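Local coordinates for phage-related conserved hypothetical protein, BB2244 (Bordetella bronchiseptica, PDB 2BDV) that is of unknown function but belongs to the SOS response associated peptidase (SRAP) family, and so probably acts in the handling of damaged DNA, at residues Met45-Asp50 with Trp177-Thr182; Gln117-His122 with Trp202-Gln207; Phe69-Ala74 with Gly83-Leu88. One frame throughout, in Å; residues are numbered along the deposited sequence.

Contact 1: residues Met45-Asp50 with Trp177-Thr182; sequences MHRLVD and WVDPAT
H46 and V178 bring their CA atoms to 5.7 Å where strand 43-46 passes the last turn of helix 171-178, and D179 then leaves helical geometry and opens a type I turn to T182. Most of the apolar contact is made by V178 CG2. This methyl, anti to its own backbone N, presses against the main chain, 3.3 Å from H46 CA and 3.2 Å from R47 N, and also meets R47 CG at 3.4 Å. The R47 side chain crosses V178 at about a right angle, then bends at chi3 (63°), which swings NE round before the guanidinium meets the turn. There P180 CD sits over one face of the group, off centre toward the rim and 4.0 Å from R47 CZ. The D179 carboxylate lies alongside, but its OD2 is 3.8 Å from R47 NH2 and well out of the guanidinium plane, leaving a long salt bridge of charge alone. R47 NE donates to Q51 O, and NH1 has a long, weak ion pair with E53, whereas D179 OD2 accepts A181 N from above the carboxylate plane in an Asx turn. Around this junction, H46 pairs through its backbone with A54 of strand 54-57, M45 reaches helix 11-18, and W177 NE1 bonds I95 O of strand 94-99.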
loop_
_atom_site.group_PDB
_atom_site.type_symbol
_atom_site.label_atom_id
_atom_site.label_comp_id
_atom_site.label_asym_id
_atom_site.label_seq_id
_atom_site.Cartn_x
_atom_site.Cartn_y
_atom_site.Cartn_z
HETATM N N MSE A 45 6.864 -6.967 2.087
HETATM C CA MSE A 45 7.070 -8.218 2.797
HETATM C C MSE A 45 6.038 -9.203 2.269
HETATM O O MSE A 45 4.879 -8.836 2.058
HETATM C CB MSE A 45 6.928 -8.006 4.302
HETATM C CG MSE A 45 8.006 -7.077 4.839
HETATM SE SE MSE A 45 8.109 -6.991 6.760
HETATM C CE MSE A 45 6.638 -5.807 7.056
ATOM N N HIS A 46 6.470 -10.443 2.041
ATOM C CA HIS A 46 5.589 -11.472 1.487
ATOM C C HIS A 46 6.162 -12.890 1.533
ATOM O O HIS A 46 7.303 -13.108 1.931
ATOM C CB HIS A 46 5.278 -11.135 0.030
ATOM C CG HIS A 46 6.483 -11.170 -0.860
ATOM N ND1 HIS A 46 7.144 -12.338 -1.177
ATOM C CD2 HIS A 46 7.163 -10.173 -1.478
ATOM C CE1 HIS A 46 8.179 -12.060 -1.953
ATOM N NE2 HIS A 46 8.212 -10.756 -2.149
ATOM N N ARG A 47 5.344 -13.841 1.094
ATOM C CA ARG A 47 5.724 -15.245 1.035
ATOM C C ARG A 47 5.253 -15.780 -0.319
ATOM O O ARG A 47 4.648 -16.848 -0.411
ATOM C CB ARG A 47 5.059 -16.009 2.184
ATOM C CG ARG A 47 5.363 -15.390 3.536
ATOM C CD ARG A 47 4.653 -16.104 4.660
ATOM N NE ARG A 47 5.079 -17.494 4.802
ATOM C CZ ARG A 47 4.517 -18.345 5.654
ATOM N NH1 ARG A 47 4.945 -19.597 5.734
ATOM N NH2 ARG A 47 3.512 -17.938 6.420
ATOM N N LEU A 48 5.545 -15.021 -1.372
ATOM C CA LEU A 48 5.125 -15.377 -2.725
ATOM C C LEU A 48 5.897 -16.521 -3.374
ATOM O O LEU A 48 5.370 -17.214 -4.245
ATOM C CB LEU A 48 5.207 -14.144 -3.626
ATOM C CG LEU A 48 4.364 -12.960 -3.157
ATOM C CD1 LEU A 48 4.570 -11.765 -4.091
ATOM C CD2 LEU A 48 2.909 -13.369 -3.102
ATOM N N VAL A 49 7.144 -16.709 -2.962
ATOM C CA VAL A 49 7.957 -17.771 -3.530
ATOM C C VAL A 49 8.268 -18.866 -2.512
ATOM O O VAL A 49 8.974 -18.633 -1.527
ATOM C CB VAL A 49 9.279 -17.211 -4.087
ATOM C CG1 VAL A 49 10.046 -18.317 -4.822
ATOM C CG2 VAL A 49 8.994 -16.032 -5.026
ATOM N N ASP A 50 7.732 -20.058 -2.770
ATOM C CA ASP A 50 7.929 -21.225 -1.910
ATOM C C ASP A 50 7.574 -20.982 -0.443
ATOM O O ASP A 50 8.264 -21.463 0.450
ATOM C CB ASP A 50 9.378 -21.705 -2.016
ATOM C CG ASP A 50 9.655 -22.444 -3.312
ATOM O OD1 ASP A 50 10.836 -22.473 -3.716
ATOM O OD2 ASP A 50 8.707 -23.013 -3.920
ATOM N N TRP A 177 -2.763 -12.757 6.346
ATOM C CA TRP A 177 -2.889 -12.286 4.975
ATOM C C TRP A 177 -1.770 -12.799 4.060
ATOM O O TRP A 177 -2.045 -13.284 2.969
ATOM C CB TRP A 177 -2.939 -10.749 4.960
ATOM C CG TRP A 177 -2.921 -10.105 3.586
ATOM C CD1 TRP A 177 -1.850 -9.509 2.974
ATOM C CD2 TRP A 177 -4.031 -9.946 2.692
ATOM N NE1 TRP A 177 -2.226 -8.981 1.759
ATOM C CE2 TRP A 177 -3.556 -9.240 1.558
ATOM C CE3 TRP A 177 -5.379 -10.331 2.735
ATOM C CZ2 TRP A 177 -4.388 -8.908 0.478
ATOM C CZ3 TRP A 177 -6.203 -10.000 1.663
ATOM C CH2 TRP A 177 -5.702 -9.296 0.548
ATOM N N VAL A 178 -0.516 -12.724 4.508
ATOM C CA VAL A 178 0.610 -13.171 3.682
ATOM C C VAL A 178 0.818 -14.701 3.644
ATOM O O VAL A 178 1.559 -15.208 2.799
ATOM C CB VAL A 178 1.939 -12.483 4.133
ATOM C CG1 VAL A 178 2.285 -12.888 5.569
ATOM C CG2 VAL A 178 3.084 -12.881 3.204
ATOM N N ASP A 179 0.154 -15.419 4.550
ATOM C CA ASP A 179 0.237 -16.886 4.662
ATOM C C ASP A 179 -0.448 -17.563 3.469
ATOM O O ASP A 179 -1.679 -17.568 3.362
ATOM C CB ASP A 179 -0.424 -17.335 5.980
ATOM C CG ASP A 179 -0.118 -18.794 6.351
ATOM O OD1 ASP A 179 -0.217 -19.123 7.556
ATOM O OD2 ASP A 179 0.197 -19.606 5.456
ATOM N N PRO A 180 0.344 -18.159 2.566
ATOM C CA PRO A 180 -0.186 -18.835 1.381
ATOM C C PRO A 180 -1.242 -19.901 1.699
ATOM O O PRO A 180 -2.043 -20.268 0.839
ATOM C CB PRO A 180 1.067 -19.410 0.725
ATOM C CG PRO A 180 1.971 -19.663 1.878
ATOM C CD PRO A 180 1.781 -18.439 2.738
ATOM N N ALA A 181 -1.251 -20.378 2.941
ATOM C CA ALA A 181 -2.200 -21.400 3.360
ATOM C C ALA A 181 -3.609 -20.858 3.605
ATOM O O ALA A 181 -4.586 -21.606 3.530
ATOM C CB ALA A 181 -1.689 -22.096 4.617
ATOM N N THR A 182 -3.726 -19.568 3.908
ATOM C CA THR A 182 -5.048 -18.992 4.164
ATOM C C THR A 182 -5.848 -18.876 2.875
ATOM O O THR A 182 -5.392 -18.285 1.901
ATOM C CB THR A 182 -4.953 -17.595 4.813
ATOM O OG1 THR A 182 -4.489 -16.648 3.848
ATOM C CG2 THR A 182 -3.996 -17.623 5.992
#

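Contact 2: residues Gln117-His122 with Trp202-Gln207; sequences QPYYIH and WYPVRQ
Y120 and Y203 form the hydrogen-bonded pair that adds strand 201-204 as an outer strand to a four-stranded antiparallel sheet, beside strand 116-123. Y120 N reaches Y203 O at 2.9 Å and nearly straight (171°), while Y203 N returns a bond to Y120 O. On either side lie the non-hydrogen-bonded pairs Y119-P204 and I121-W202, whose side chains share one face of the sheet.

The packing is dense at P118 and V205, both buried, where P118 CG and V205 CG1 are only 3.2 Å apart, closer than usual for carbons. V205 CG1 is wedged between its own backbone N and carbonyl carbon (chi1 50°), which sets it against the proline ring. Nearby, P204 CB lies over the face of the Y119 ring, 4.1 Å from its centroid, as a CH-pi contact.

W202 and Y203, by contrast, are exposed to solvent. W202 CD1 is 4.0 Å from Y119 CD2, while W202 CB meets I121 CG1 and ring atom CE3 meets I121 CG2. The Y203 and Y120 rings meet obliquely, planes at 62°, with Y203 OH 3.2 Å from Y120 CD2 and weakly bonded to Y34 OH.

P118 O takes two donors from opposite faces of its carbonyl plane: V205 N at 3.0 Å and Q117 NE2 at 2.8 Å, the same amide nitrogen that also bonds V205 O.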
loop_
_atom_site.group_PDB
_atom_site.type_symbol
_atom_site.label_atom_id
_atom_site.label_comp_id
_atom_site.label_asym_id
_atom_site.label_seq_id
_atom_site.Cartn_x
_atom_site.Cartn_y
_atom_site.Cartn_z
ATOM N N GLN A 117 -3.151 21.466 -0.216
ATOM C CA GLN A 117 -2.314 21.391 0.976
ATOM C C GLN A 117 -2.016 19.927 1.331
ATOM O O GLN A 117 -2.900 19.185 1.757
ATOM C CB GLN A 117 -3.030 22.076 2.147
ATOM C CG GLN A 117 -2.420 21.802 3.516
ATOM C CD GLN A 117 -0.995 22.318 3.642
ATOM O OE1 GLN A 117 -0.751 23.526 3.580
ATOM N NE2 GLN A 117 -0.047 21.404 3.814
ATOM N N PRO A 118 -0.763 19.493 1.147
ATOM C CA PRO A 118 -0.404 18.107 1.469
ATOM C C PRO A 118 -0.378 17.818 2.978
ATOM O O PRO A 118 0.093 18.639 3.767
ATOM C CB PRO A 118 0.979 17.955 0.827
ATOM C CG PRO A 118 1.550 19.347 0.924
ATOM C CD PRO A 118 0.376 20.215 0.547
ATOM N N TYR A 119 -0.898 16.659 3.375
ATOM C CA TYR A 119 -0.907 16.255 4.782
ATOM C C TYR A 119 -0.171 14.926 4.938
ATOM O O TYR A 119 -0.146 14.106 4.014
ATOM C CB TYR A 119 -2.345 16.074 5.302
ATOM C CG TYR A 119 -3.061 17.357 5.642
ATOM C CD1 TYR A 119 -3.644 18.139 4.644
ATOM C CD2 TYR A 119 -3.112 17.820 6.955
ATOM C CE1 TYR A 119 -4.255 19.354 4.942
ATOM C CE2 TYR A 119 -3.722 19.034 7.266
ATOM C CZ TYR A 119 -4.288 19.798 6.253
ATOM O OH TYR A 119 -4.856 21.021 6.550
ATOM N N TYR A 120 0.440 14.713 6.099
ATOM C CA TYR A 120 1.130 13.452 6.368
ATOM C C TYR A 120 0.319 12.742 7.465
ATOM O O TYR A 120 0.052 13.334 8.507
ATOM C CB TYR A 120 2.570 13.701 6.855
ATOM C CG TYR A 120 3.296 12.428 7.253
ATOM C CD1 TYR A 120 3.518 11.418 6.324
ATOM C CD2 TYR A 120 3.743 12.231 8.557
ATOM C CE1 TYR A 120 4.161 10.246 6.673
ATOM C CE2 TYR A 120 4.394 11.053 8.927
ATOM C CZ TYR A 120 4.600 10.062 7.972
ATOM O OH TYR A 120 5.246 8.884 8.294
ATOM N N ILE A 121 -0.085 11.495 7.210
ATOM C CA ILE A 121 -0.879 10.697 8.157
ATOM C C ILE A 121 -0.045 9.532 8.679
ATOM O O ILE A 121 0.654 8.880 7.908
ATOM C CB ILE A 121 -2.156 10.060 7.502
ATOM C CG1 ILE A 121 -3.041 11.122 6.858
ATOM C CG2 ILE A 121 -3.000 9.377 8.556
ATOM C CD1 ILE A 121 -2.581 11.585 5.523
ATOM N N HIS A 122 -0.121 9.256 9.979
ATOM C CA HIS A 122 0.651 8.146 10.543
ATOM C C HIS A 122 0.036 7.572 11.819
ATOM O O HIS A 122 -0.959 8.079 12.335
ATOM C CB HIS A 122 2.078 8.611 10.829
ATOM C CG HIS A 122 2.166 9.598 11.948
ATOM N ND1 HIS A 122 2.053 9.232 13.272
ATOM C CD2 HIS A 122 2.281 10.947 11.939
ATOM C CE1 HIS A 122 2.091 10.313 14.030
ATOM N NE2 HIS A 122 2.229 11.366 13.246
ATOM N N TRP A 202 -2.379 13.252 12.124
ATOM C CA TRP A 202 -1.791 13.822 10.915
ATOM C C TRP A 202 -1.542 15.308 11.037
ATOM O O TRP A 202 -2.119 15.973 11.892
ATOM C CB TRP A 202 -2.703 13.554 9.714
ATOM C CG TRP A 202 -4.105 14.018 9.916
ATOM C CD1 TRP A 202 -4.592 15.282 9.729
ATOM C CD2 TRP A 202 -5.201 13.230 10.383
ATOM N NE1 TRP A 202 -5.927 15.326 10.054
ATOM C CE2 TRP A 202 -6.326 14.078 10.459
ATOM C CE3 TRP A 202 -5.343 11.883 10.749
ATOM C CZ2 TRP A 202 -7.581 13.627 10.888
ATOM C CZ3 TRP A 202 -6.590 11.430 11.178
ATOM C CH2 TRP A 202 -7.692 12.301 11.243
ATOM N N TYR A 203 -0.663 15.825 10.186
ATOM C CA TYR A 203 -0.361 17.247 10.198
ATOM C C TYR A 203 -0.045 17.732 8.783
ATOM O O TYR A 203 0.295 16.937 7.902
ATOM C CB TYR A 203 0.817 17.546 11.141
ATOM C CG TYR A 203 2.072 16.741 10.869
ATOM C CD1 TYR A 203 2.306 15.524 11.523
ATOM C CD2 TYR A 203 3.006 17.178 9.940
ATOM C CE1 TYR A 203 3.444 14.768 11.250
ATOM C CE2 TYR A 203 4.143 16.433 9.656
ATOM C CZ TYR A 203 4.360 15.233 10.308
ATOM O OH TYR A 203 5.487 14.495 10.016
ATOM N N PRO A 204 -0.172 19.049 8.541
ATOM C CA PRO A 204 0.122 19.562 7.204
ATOM C C PRO A 204 1.628 19.655 7.011
ATOM O O PRO A 204 2.335 20.177 7.879
ATOM C CB PRO A 204 -0.554 20.930 7.209
ATOM C CG PRO A 204 -0.353 21.380 8.632
ATOM C CD PRO A 204 -0.644 20.125 9.434
ATOM N N VAL A 205 2.128 19.130 5.897
ATOM C CA VAL A 205 3.557 19.200 5.633
ATOM C C VAL A 205 3.820 20.586 5.058
ATOM O O VAL A 205 3.121 21.033 4.153
ATOM C CB VAL A 205 4.007 18.104 4.638
ATOM C CG1 VAL A 205 3.124 18.115 3.433
ATOM C CG2 VAL A 205 5.463 18.328 4.240
ATOM N N ARG A 206 4.824 21.264 5.597
ATOM C CA ARG A 206 5.145 22.620 5.179
ATOM C C ARG A 206 6.224 22.682 4.109
ATOM O O ARG A 206 6.382 23.698 3.431
ATOM C CB ARG A 206 5.544 23.428 6.417
ATOM C CG ARG A 206 4.592 23.176 7.596
ATOM C CD ARG A 206 4.952 23.982 8.839
ATOM N NE ARG A 206 4.312 23.460 10.042
ATOM C CZ ARG A 206 4.288 24.092 11.212
ATOM N NH1 ARG A 206 4.865 25.280 11.334
ATOM N NH2 ARG A 206 3.705 23.535 12.268
ATOM N N GLN A 207 6.954 21.583 3.952
ATOM C CA GLN A 207 8.009 21.496 2.948
ATOM C C GLN A 207 7.361 21.157 1.602
ATOM O O GLN A 207 6.133 21.079 1.498
ATOM C CB GLN A 207 9.024 20.410 3.343
ATOM C CG GLN A 207 8.569 18.976 3.075
ATOM C CD GLN A 207 9.462 17.925 3.728
ATOM O OE1 GLN A 207 9.450 16.754 3.340
ATOM N NE2 GLN A 207 10.229 18.338 4.731
#

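Contact 3: residues Phe69-Ala74 with Gly83-Leu88; sequences FFMINA and GWPWKL
A74 CB rests on the face of the W86 indole, 3.6 Å from the centroid of the five-membered ring and 19° off its normal, a CH-pi contact whose closest carbon, W86 CE2, is 3.4 Å away. The opposite face of the same indole is met by P85 CD, nearer the rim, so the ring lies between a strand methyl and its own preceding proline. M71 comes in obliquely at the benzo end, its SE 3.9 Å from W86 CZ2; measured at the centroid of the six-membered ring, SE lies 46° off the normal. This is a Met-aromatic contact, made here by selenomethionine. SE also touches P85 CG at 4.0 Å, and the bend at chi3 (-130°) sends CE away toward W84 CZ3, 4.1 Å off.

The platform is a cis-proline turn leading into a 3-10 segment, 86-88. The cis peptide between W84 and P85 accompanies a close fold-back in which P85 CB lies over the centre of the W84 ring, and K87 N bonds G83 O at 3.0 Å.

Opposite this turn, A74 belongs to strand 73-75, an outermost strand of the mixed sheet, and is held by backbone bonds to I149 and T151 of the parallel strand 147-151. M71 pairs with Y62 through its backbone. Further out, W86 leans on A148 of that same strand and on T78 and I79 of helix 76-80, the helix that joins the two segments.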
loop_
_atom_site.group_PDB
_atom_site.type_symbol
_atom_site.label_atom_id
_atom_site.label_comp_id
_atom_site.label_asym_id
_atom_site.label_seq_id
_atom_site.Cartn_x
_atom_site.Cartn_y
_atom_site.Cartn_z
ATOM N N PHE A 69 -3.916 1.098 -18.298
ATOM C CA PHE A 69 -4.190 1.509 -16.934
ATOM C C PHE A 69 -2.974 1.275 -16.050
ATOM O O PHE A 69 -2.261 0.286 -16.204
ATOM C CB PHE A 69 -5.365 0.718 -16.362
ATOM C CG PHE A 69 -6.699 1.387 -16.528
ATOM C CD1 PHE A 69 -6.818 2.772 -16.443
ATOM C CD2 PHE A 69 -7.853 0.626 -16.678
ATOM C CE1 PHE A 69 -8.067 3.392 -16.498
ATOM C CE2 PHE A 69 -9.105 1.233 -16.731
ATOM C CZ PHE A 69 -9.212 2.621 -16.639
ATOM N N PHE A 70 -2.741 2.194 -15.126
ATOM C CA PHE A 70 -1.634 2.064 -14.199
ATOM C C PHE A 70 -2.246 2.116 -12.813
ATOM O O PHE A 70 -2.182 3.136 -12.126
ATOM C CB PHE A 70 -0.645 3.202 -14.387
ATOM C CG PHE A 70 0.571 3.085 -13.525
ATOM C CD1 PHE A 70 0.810 4.009 -12.509
ATOM C CD2 PHE A 70 1.495 2.068 -13.746
ATOM C CE1 PHE A 70 1.956 3.922 -11.720
ATOM C CE2 PHE A 70 2.647 1.966 -12.964
ATOM C CZ PHE A 70 2.882 2.898 -11.949
HETATM N N MSE A 71 -2.851 1.001 -12.418
HETATM C CA MSE A 71 -3.517 0.883 -11.128
HETATM C C MSE A 71 -2.571 0.868 -9.938
HETATM O O MSE A 71 -1.705 -0.005 -9.821
HETATM C CB MSE A 71 -4.383 -0.372 -11.124
HETATM C CG MSE A 71 -5.552 -0.308 -12.096
HETATM SE SE MSE A 71 -6.205 -2.079 -12.545
HETATM C CE MSE A 71 -6.214 -1.913 -14.477
ATOM N N ILE A 72 -2.766 1.839 -9.048
ATOM C CA ILE A 72 -1.947 1.982 -7.848
ATOM C C ILE A 72 -2.673 1.561 -6.577
ATOM O O ILE A 72 -2.041 1.246 -5.570
ATOM C CB ILE A 72 -1.478 3.433 -7.662
ATOM C CG1 ILE A 72 -2.696 4.351 -7.505
ATOM C CG2 ILE A 72 -0.637 3.855 -8.851
ATOM C CD1 ILE A 72 -2.347 5.791 -7.185
ATOM N N ASN A 73 -4.000 1.578 -6.625
ATOM C CA ASN A 73 -4.823 1.189 -5.486
ATOM C C ASN A 73 -5.799 0.109 -5.940
ATOM O O ASN A 73 -6.228 0.100 -7.094
ATOM C CB ASN A 73 -5.628 2.385 -4.947
ATOM C CG ASN A 73 -4.748 3.529 -4.475
ATOM O OD1 ASN A 73 -3.685 3.313 -3.885
ATOM N ND2 ASN A 73 -5.200 4.756 -4.710
ATOM N N ALA A 74 -6.150 -0.796 -5.032
ATOM C CA ALA A 74 -7.086 -1.866 -5.348
ATOM C C ALA A 74 -8.342 -1.697 -4.493
ATOM O O ALA A 74 -8.316 -1.927 -3.282
ATOM C CB ALA A 74 -6.442 -3.223 -5.087
ATOM N N GLY A 83 -13.893 -9.148 -8.315
ATOM C CA GLY A 83 -13.884 -8.596 -9.655
ATOM C C GLY A 83 -12.497 -8.439 -10.246
ATOM O O GLY A 83 -11.488 -8.617 -9.561
ATOM N N TRP A 84 -12.466 -8.102 -11.531
ATOM C CA TRP A 84 -11.238 -7.895 -12.286
ATOM C C TRP A 84 -10.547 -6.624 -11.787
ATOM O O TRP A 84 -11.205 -5.632 -11.475
ATOM C CB TRP A 84 -11.572 -7.738 -13.786
ATOM C CG TRP A 84 -10.371 -7.740 -14.720
ATOM C CD1 TRP A 84 -9.669 -8.831 -15.156
ATOM C CD2 TRP A 84 -9.731 -6.593 -15.308
ATOM N NE1 TRP A 84 -8.633 -8.432 -15.978
ATOM C CE2 TRP A 84 -8.650 -7.066 -16.086
ATOM C CE3 TRP A 84 -9.966 -5.214 -15.251
ATOM C CZ2 TRP A 84 -7.808 -6.211 -16.799
ATOM C CZ3 TRP A 84 -9.124 -4.356 -15.963
ATOM C CH2 TRP A 84 -8.057 -4.862 -16.727
ATOM N N PRO A 85 -9.208 -6.643 -11.705
ATOM C CA PRO A 85 -8.382 -7.802 -12.050
ATOM C C PRO A 85 -7.858 -8.476 -10.792
ATOM O O PRO A 85 -7.158 -9.485 -10.851
ATOM C CB PRO A 85 -7.264 -7.174 -12.859
ATOM C CG PRO A 85 -7.008 -5.933 -12.073
ATOM C CD PRO A 85 -8.409 -5.407 -11.784
ATOM N N TRP A 86 -8.198 -7.900 -9.649
ATOM C CA TRP A 86 -7.744 -8.417 -8.368
ATOM C C TRP A 86 -8.145 -9.867 -8.095
ATOM O O TRP A 86 -7.490 -10.546 -7.313
ATOM C CB TRP A 86 -8.252 -7.493 -7.260
ATOM C CG TRP A 86 -8.039 -6.050 -7.617
ATOM C CD1 TRP A 86 -8.985 -5.069 -7.660
ATOM C CD2 TRP A 86 -6.813 -5.442 -8.047
ATOM N NE1 TRP A 86 -8.432 -3.894 -8.092
ATOM C CE2 TRP A 86 -7.099 -4.089 -8.337
ATOM C CE3 TRP A 86 -5.504 -5.909 -8.216
ATOM C CZ2 TRP A 86 -6.123 -3.191 -8.788
ATOM C CZ3 TRP A 86 -4.529 -5.015 -8.668
ATOM C CH2 TRP A 86 -4.850 -3.671 -8.948
ATOM N N LYS A 87 -9.204 -10.352 -8.740
ATOM C CA LYS A 87 -9.637 -11.730 -8.518
ATOM C C LYS A 87 -8.545 -12.710 -8.927
ATOM O O LYS A 87 -8.581 -13.881 -8.569
ATOM C CB LYS A 87 -10.912 -12.033 -9.313
ATOM C CG LYS A 87 -10.756 -11.916 -10.827
ATOM C CD LYS A 87 -12.089 -12.118 -11.556
ATOM C CE LYS A 87 -12.018 -11.608 -12.992
ATOM N NZ LYS A 87 -13.265 -11.867 -13.772
ATOM N N LEU A 88 -7.569 -12.213 -9.675
ATOM C CA LEU A 88 -6.468 -13.033 -10.156
ATOM C C LEU A 88 -5.261 -13.037 -9.216
ATOM O O LEU A 88 -4.323 -13.816 -9.394
ATOM C CB LEU A 88 -6.035 -12.519 -11.527
ATOM C CG LEU A 88 -7.161 -12.373 -12.566
ATOM C CD1 LEU A 88 -6.651 -11.578 -13.763
ATOM C CD2 LEU A 88 -7.659 -13.745 -13.000
#

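How the contacts relate
All three contacts are partly buried. Contact 1 buries H46 and V178, contact 2 P118, Y120, I121 and V205, and contact 3 A74, P85 and W86; exposed residues touch in contacts 2 (W202, Y203) and 3 (W84) but not in contact 1. Contact 2 joins neighbouring strands by backbone hydrogen bonds. Contact 1 sets a strand end against a helix end and contact 3 a strand edge against a cis-proline turn, both without backbone bonds between their segments. Contact 1 packs beside strand 94-99, while contact 3 contains part of strand 73-75, the other outermost strand of the mixed sheet. Contact 2 lies across the chain's centre from both.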